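Local coordinates for trafficking protein B (Neisseria gonorrhoeae, PDB 2H1C), which is the PIN-domain toxin of a type II toxin-antitoxin system, pairs with the antitoxin FitA, and belongs to a locus that slows bacterial passage across human epithelial cells, at the interface of chains A and B. Sequence-based numbering; all coordinates share one arbitrary frame. Chains: chain A/B, Trafficking protein B.

Contact 1 and contact 2 belong to one two-fold symmetric interface between two copies of the toxin. The centres of their C-alpha atoms lie about 11 Å apart. Both include A:Phe78. Contact 2 lies at the two-fold axis, where the two copies of this residue pair through their backbones. Contact 1 lies further out, where helix 80-94 of chain A meets helix 37-48 of chain B. The same two helices, with the chains exchanged, border contact 2. A largely apolar centre with a backbone bridge is flanked by a charged pair on each side. FitAB heterodimers gather in fours on promoter DNA, and this toxin pairing may serve that assembly.

Contact 1: the interface of chains A and B. Residues chain A 78-80, 83-84, 87; chain B 37, 40-41, 44, 75.
A salt bridge joins A:Glu80, at the start of helix 80-94, to B:Arg44 on helix 37-48. B:Arg44 comes end-on and gives both terminal nitrogens to one carboxylate oxygen. B:Arg44 NH2 lies 2.9 Å from A:Glu80 OE2, and B:Arg44 NH1 lies 3.0 Å from A:Glu80 OE2. Both nitrogens reach OE2 on its anti side, from opposite faces of the carboxylate plane. The carboxylate and guanidinium planes are 71° apart, so this is not a flat paired bridge. OE2 lies close to the guanidinium plane. The arginine runs extended from CG to NE, which carries its tip along the partner helix. A:Glu80 bends at chi2 (-80°) to meet it. NH1 also makes a weak hydrogen bond to the backbone O of A:Glu80. Within chain B, B:Val40 CG1 covers one guanidinium face near its rim.

One water links the backbones. Water 1 is 3.1 Å from A:Glu80 N and 2.8 Å from B:Ile75 O.

The remaining contacts are apolar. A:Ala83 CB is 3.8 Å from B:Ala41 CB, and these two small side chains may let the helices come close. A:Ala87 CB lies against the base of the arginine, 3.4 Å from B:Arg44 CB. A:Ala84 CB packs by the guanidinium. B:Ile75 CG2 touches the CB of A:Glu80 at 4.0 Å. The ring of A:Phe78 points its edge at helix 37-48, with CZ 3.8 Å from B:Ala41 CB and CE2 near B:Ala37 O.

The site lies towards the outside of the toxin pair and probably steadies it. The salt bridge may help set how the two helices lie along each other.

Contact 2: the interface of chains A and B. Residues chain A 37-38, 41, 77-78, 106; chain B 38, 78-79, 83, 106.
A:Tyr106 and B:Tyr106 meet near the two-fold axis through their CE1 atoms. A:Tyr106 CE1 and B:Tyr106 CE1 are 3.5 Å apart, and the two side chains cross obliquely. This is a touch of ring carbons near the axis rather than a face-to-face stack. Each tyrosine has CG anti to its carbonyl carbon (chi1 -66°), which sends the ring from helix 102-114 towards the partner.

Each Ile38 touches two aromatic side chains of the other chain. The CD1 tip of A:Ile38 lies 3.8 Å from B:Phe78 CD2 and 3.9 Å from B:Tyr106 CZ. The isoleucine crosses both aromatic side chains at about a right angle. Its other branch, A:Ile38 CG2, comes 3.9 Å from the phenol OH of B:Tyr106. B:Ile38 repeats this against A:Phe78 and A:Tyr106.

B:Phe78 carries its ring with CG anti to the backbone N (chi1 -176°), turned towards helix 37-48 of chain A. Around A:Ala37, A:Ala41 and B:Ala83, the ring and the alanines repeat the packing of contact 1 with the chains exchanged. Beside them, A:Pro77 CB lies 3.8 Å from B:Asp79 CB, and A:Ala37 CB touches the backbone of B:Asp79.

The two Phe78 backbones form an antiparallel beta bridge. A:Phe78 N donates to B:Phe78 O at 3.0 Å, and B:Phe78 N returns the bond to A:Phe78 O. Both bonds are nearly straight, at 167° at the hydrogen. The pair of bonds likely holds the two segments that carry the rings.

The site lies on the two-fold axis of the PIN-domain pair. The loop after strand 75-76 bridges the chains here. In each copy the start of helix 37-48 brings in Ile38, and the early turns of helix 102-114 bring in Tyr106.

Contact 1: the interface of chains A and B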
# COMPACT_ATOMS: atom_id res chain seq x y z
N PHE A 78 -3.96 -0.44 5.59
CA PHE A 78 -4.44 0.33 4.46
C PHE A 78 -5.66 -0.52 4.05
O PHE A 78 -5.51 -1.57 3.42
CB PHE A 78 -3.43 0.36 3.30
CG PHE A 78 -3.87 1.23 2.15
CD1 PHE A 78 -3.60 2.60 2.15
CD2 PHE A 78 -4.62 0.70 1.10
CE1 PHE A 78 -4.08 3.43 1.12
CE2 PHE A 78 -5.11 1.51 0.07
CZ PHE A 78 -4.84 2.88 0.07
N ASP A 79 -6.86 -0.09 4.45
CA ASP A 79 -8.08 -0.83 4.16
C ASP A 79 -9.03 -0.08 3.22
O ASP A 79 -8.67 0.95 2.67
CB ASP A 79 -8.80 -1.16 5.48
CG ASP A 79 -9.05 0.08 6.32
OD1 ASP A 79 -8.94 1.20 5.78
OD2 ASP A 79 -9.37 -0.08 7.53
N GLU A 80 -10.24 -0.59 3.04
CA GLU A 80 -11.19 0.06 2.13
C GLU A 80 -11.46 1.55 2.37
O GLU A 80 -11.47 2.34 1.43
CB GLU A 80 -12.50 -0.73 2.07
CG GLU A 80 -13.53 -0.17 1.09
CD GLU A 80 -14.29 1.00 1.67
OE1 GLU A 80 -14.70 0.92 2.84
OE2 GLU A 80 -14.50 2.00 0.94
N ALA A 83 -8.56 3.55 1.33
CA ALA A 83 -8.46 3.57 -0.13
C ALA A 83 -9.29 4.70 -0.72
O ALA A 83 -8.88 5.34 -1.68
CB ALA A 83 -8.90 2.22 -0.71
N ALA A 84 -10.47 4.96 -0.15
CA ALA A 84 -11.33 6.04 -0.63
C ALA A 84 -10.64 7.39 -0.46
O ALA A 84 -10.67 8.24 -1.36
CB ALA A 84 -12.66 6.04 0.12
N ALA A 87 -7.69 7.92 -3.05
CA ALA A 87 -8.09 8.36 -4.37
C ALA A 87 -8.47 9.83 -4.36
O ALA A 87 -8.11 10.58 -5.27
CB ALA A 87 -9.25 7.51 -4.88
N ALA B 37 -7.30 -3.94 -1.07
CA ALA B 37 -7.67 -2.56 -0.86
C ALA B 37 -6.79 -1.66 -1.76
O ALA B 37 -7.18 -0.56 -2.13
CB ALA B 37 -7.48 -2.19 0.62
N VAL B 40 -8.51 -1.43 -5.09
CA VAL B 40 -9.69 -0.57 -4.97
C VAL B 40 -9.22 0.88 -5.00
O VAL B 40 -9.85 1.73 -5.63
CB VAL B 40 -10.47 -0.85 -3.66
CG1 VAL B 40 -11.62 0.14 -3.52
CG2 VAL B 40 -11.04 -2.29 -3.69
N ALA B 41 -8.09 1.17 -4.34
CA ALA B 41 -7.58 2.55 -4.34
C ALA B 41 -7.19 2.98 -5.76
O ALA B 41 -7.44 4.12 -6.17
CB ALA B 41 -6.37 2.65 -3.44
N ARG B 44 -10.37 3.52 -7.86
CA ARG B 44 -10.99 4.80 -7.49
C ARG B 44 -10.19 5.99 -8.00
O ARG B 44 -10.77 6.99 -8.42
CB ARG B 44 -11.18 4.89 -5.97
CG ARG B 44 -12.38 4.06 -5.45
CD ARG B 44 -12.36 3.93 -3.92
NE ARG B 44 -13.63 3.46 -3.40
CZ ARG B 44 -13.82 2.96 -2.18
NH1 ARG B 44 -12.79 2.84 -1.34
NH2 ARG B 44 -15.03 2.58 -1.80
N ILE B 75 -12.76 -7.29 0.40
CA ILE B 75 -11.78 -6.27 0.01
C ILE B 75 -10.74 -6.43 1.12
O ILE B 75 -10.97 -6.06 2.28
CB ILE B 75 -12.41 -4.87 0.02
CG1 ILE B 75 -13.46 -4.80 -1.10
CG2 ILE B 75 -11.35 -3.77 -0.20
CD1 ILE B 75 -14.18 -3.48 -1.20
O HOH W 1 -10.25 -3.67 3.56

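Contact 2: the interface of chains A and B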
# COMPACT_ATOMS: atom_id res chain seq x y z
N ALA A 37 0.88 0.27 8.31
CA ALA A 37 1.40 -1.04 7.94
C ALA A 37 2.37 -0.87 6.75
O ALA A 37 3.27 -1.68 6.55
CB ALA A 37 0.23 -1.96 7.57
N ILE A 38 2.18 0.19 5.96
CA ILE A 38 3.05 0.48 4.81
C ILE A 38 4.49 0.78 5.29
O ILE A 38 5.47 0.32 4.70
CB ILE A 38 2.53 1.70 3.99
CG1 ILE A 38 1.19 1.35 3.31
CG2 ILE A 38 3.56 2.13 2.95
CD1 ILE A 38 1.28 0.27 2.24
N ALA A 41 6.16 -2.28 6.53
CA ALA A 41 6.64 -3.08 5.40
C ALA A 41 7.97 -2.53 4.88
O ALA A 41 8.89 -3.30 4.54
CB ALA A 41 5.62 -3.08 4.28
N PRO A 77 -3.81 -0.48 9.30
CA PRO A 77 -3.84 -1.05 7.94
C PRO A 77 -4.31 -0.11 6.84
O PRO A 77 -4.93 0.92 7.11
CB PRO A 77 -4.77 -2.26 8.10
CG PRO A 77 -5.79 -1.75 9.09
CD PRO A 77 -4.89 -1.03 10.13
N PHE A 78 -3.96 -0.44 5.59
CA PHE A 78 -4.44 0.33 4.46
C PHE A 78 -5.66 -0.52 4.05
O PHE A 78 -5.51 -1.57 3.42
CB PHE A 78 -3.43 0.36 3.30
CG PHE A 78 -3.87 1.23 2.15
CD1 PHE A 78 -3.60 2.60 2.15
CD2 PHE A 78 -4.62 0.70 1.10
CE1 PHE A 78 -4.08 3.43 1.12
CE2 PHE A 78 -5.11 1.51 0.07
CZ PHE A 78 -4.84 2.88 0.07
N TYR A 106 -0.32 6.75 0.38
CA TYR A 106 -0.85 5.73 1.30
C TYR A 106 -0.78 6.21 2.75
O TYR A 106 -1.72 6.04 3.53
CB TYR A 106 -0.07 4.43 1.19
CG TYR A 106 -0.22 3.75 -0.14
CD1 TYR A 106 0.83 3.02 -0.68
CD2 TYR A 106 -1.41 3.84 -0.86
CE1 TYR A 106 0.70 2.40 -1.93
CE2 TYR A 106 -1.55 3.23 -2.11
CZ TYR A 106 -0.49 2.51 -2.63
OH TYR A 106 -0.61 1.92 -3.87
N ILE B 38 -5.59 -2.14 -2.10
CA ILE B 38 -4.67 -1.40 -2.98
C ILE B 38 -5.28 -1.24 -4.39
O ILE B 38 -5.20 -0.17 -5.00
CB ILE B 38 -3.30 -2.14 -3.12
CG1 ILE B 38 -2.56 -2.13 -1.77
CG2 ILE B 38 -2.45 -1.49 -4.21
CD1 ILE B 38 -2.12 -0.75 -1.29
N PHE B 78 -4.13 -4.19 3.54
CA PHE B 78 -2.69 -4.42 3.60
C PHE B 78 -2.44 -4.11 5.09
O PHE B 78 -2.38 -2.95 5.49
CB PHE B 78 -1.91 -3.42 2.73
CG PHE B 78 -0.43 -3.69 2.70
CD1 PHE B 78 0.11 -4.60 1.79
CD2 PHE B 78 0.42 -3.10 3.64
CE1 PHE B 78 1.49 -4.92 1.81
CE2 PHE B 78 1.79 -3.42 3.68
CZ PHE B 78 2.33 -4.32 2.77
N ASP B 79 -2.32 -5.16 5.90
CA ASP B 79 -2.11 -5.00 7.34
C ASP B 79 -0.74 -5.51 7.81
O ASP B 79 0.11 -5.85 7.00
CB ASP B 79 -3.22 -5.73 8.10
CG ASP B 79 -3.36 -7.18 7.69
OD1 ASP B 79 -2.42 -7.70 7.04
OD2 ASP B 79 -4.40 -7.80 8.01
N ALA B 83 2.39 -7.08 5.64
CA ALA B 83 3.64 -6.32 5.57
C ALA B 83 4.84 -7.25 5.74
O ALA B 83 5.87 -7.07 5.09
CB ALA B 83 3.65 -5.23 6.64
N TYR B 106 2.71 -5.38 -3.08
CA TYR B 106 1.59 -5.31 -2.13
C TYR B 106 0.52 -6.35 -2.46
O TYR B 106 -0.01 -7.03 -1.58
CB TYR B 106 0.93 -3.94 -2.16
CG TYR B 106 1.82 -2.83 -1.67
CD1 TYR B 106 1.73 -1.56 -2.21
CD2 TYR B 106 2.76 -3.07 -0.67
CE1 TYR B 106 2.57 -0.53 -1.76
CE2 TYR B 106 3.61 -2.05 -0.21
CZ TYR B 106 3.50 -0.78 -0.77
OH TYR B 106 4.35 0.22 -0.34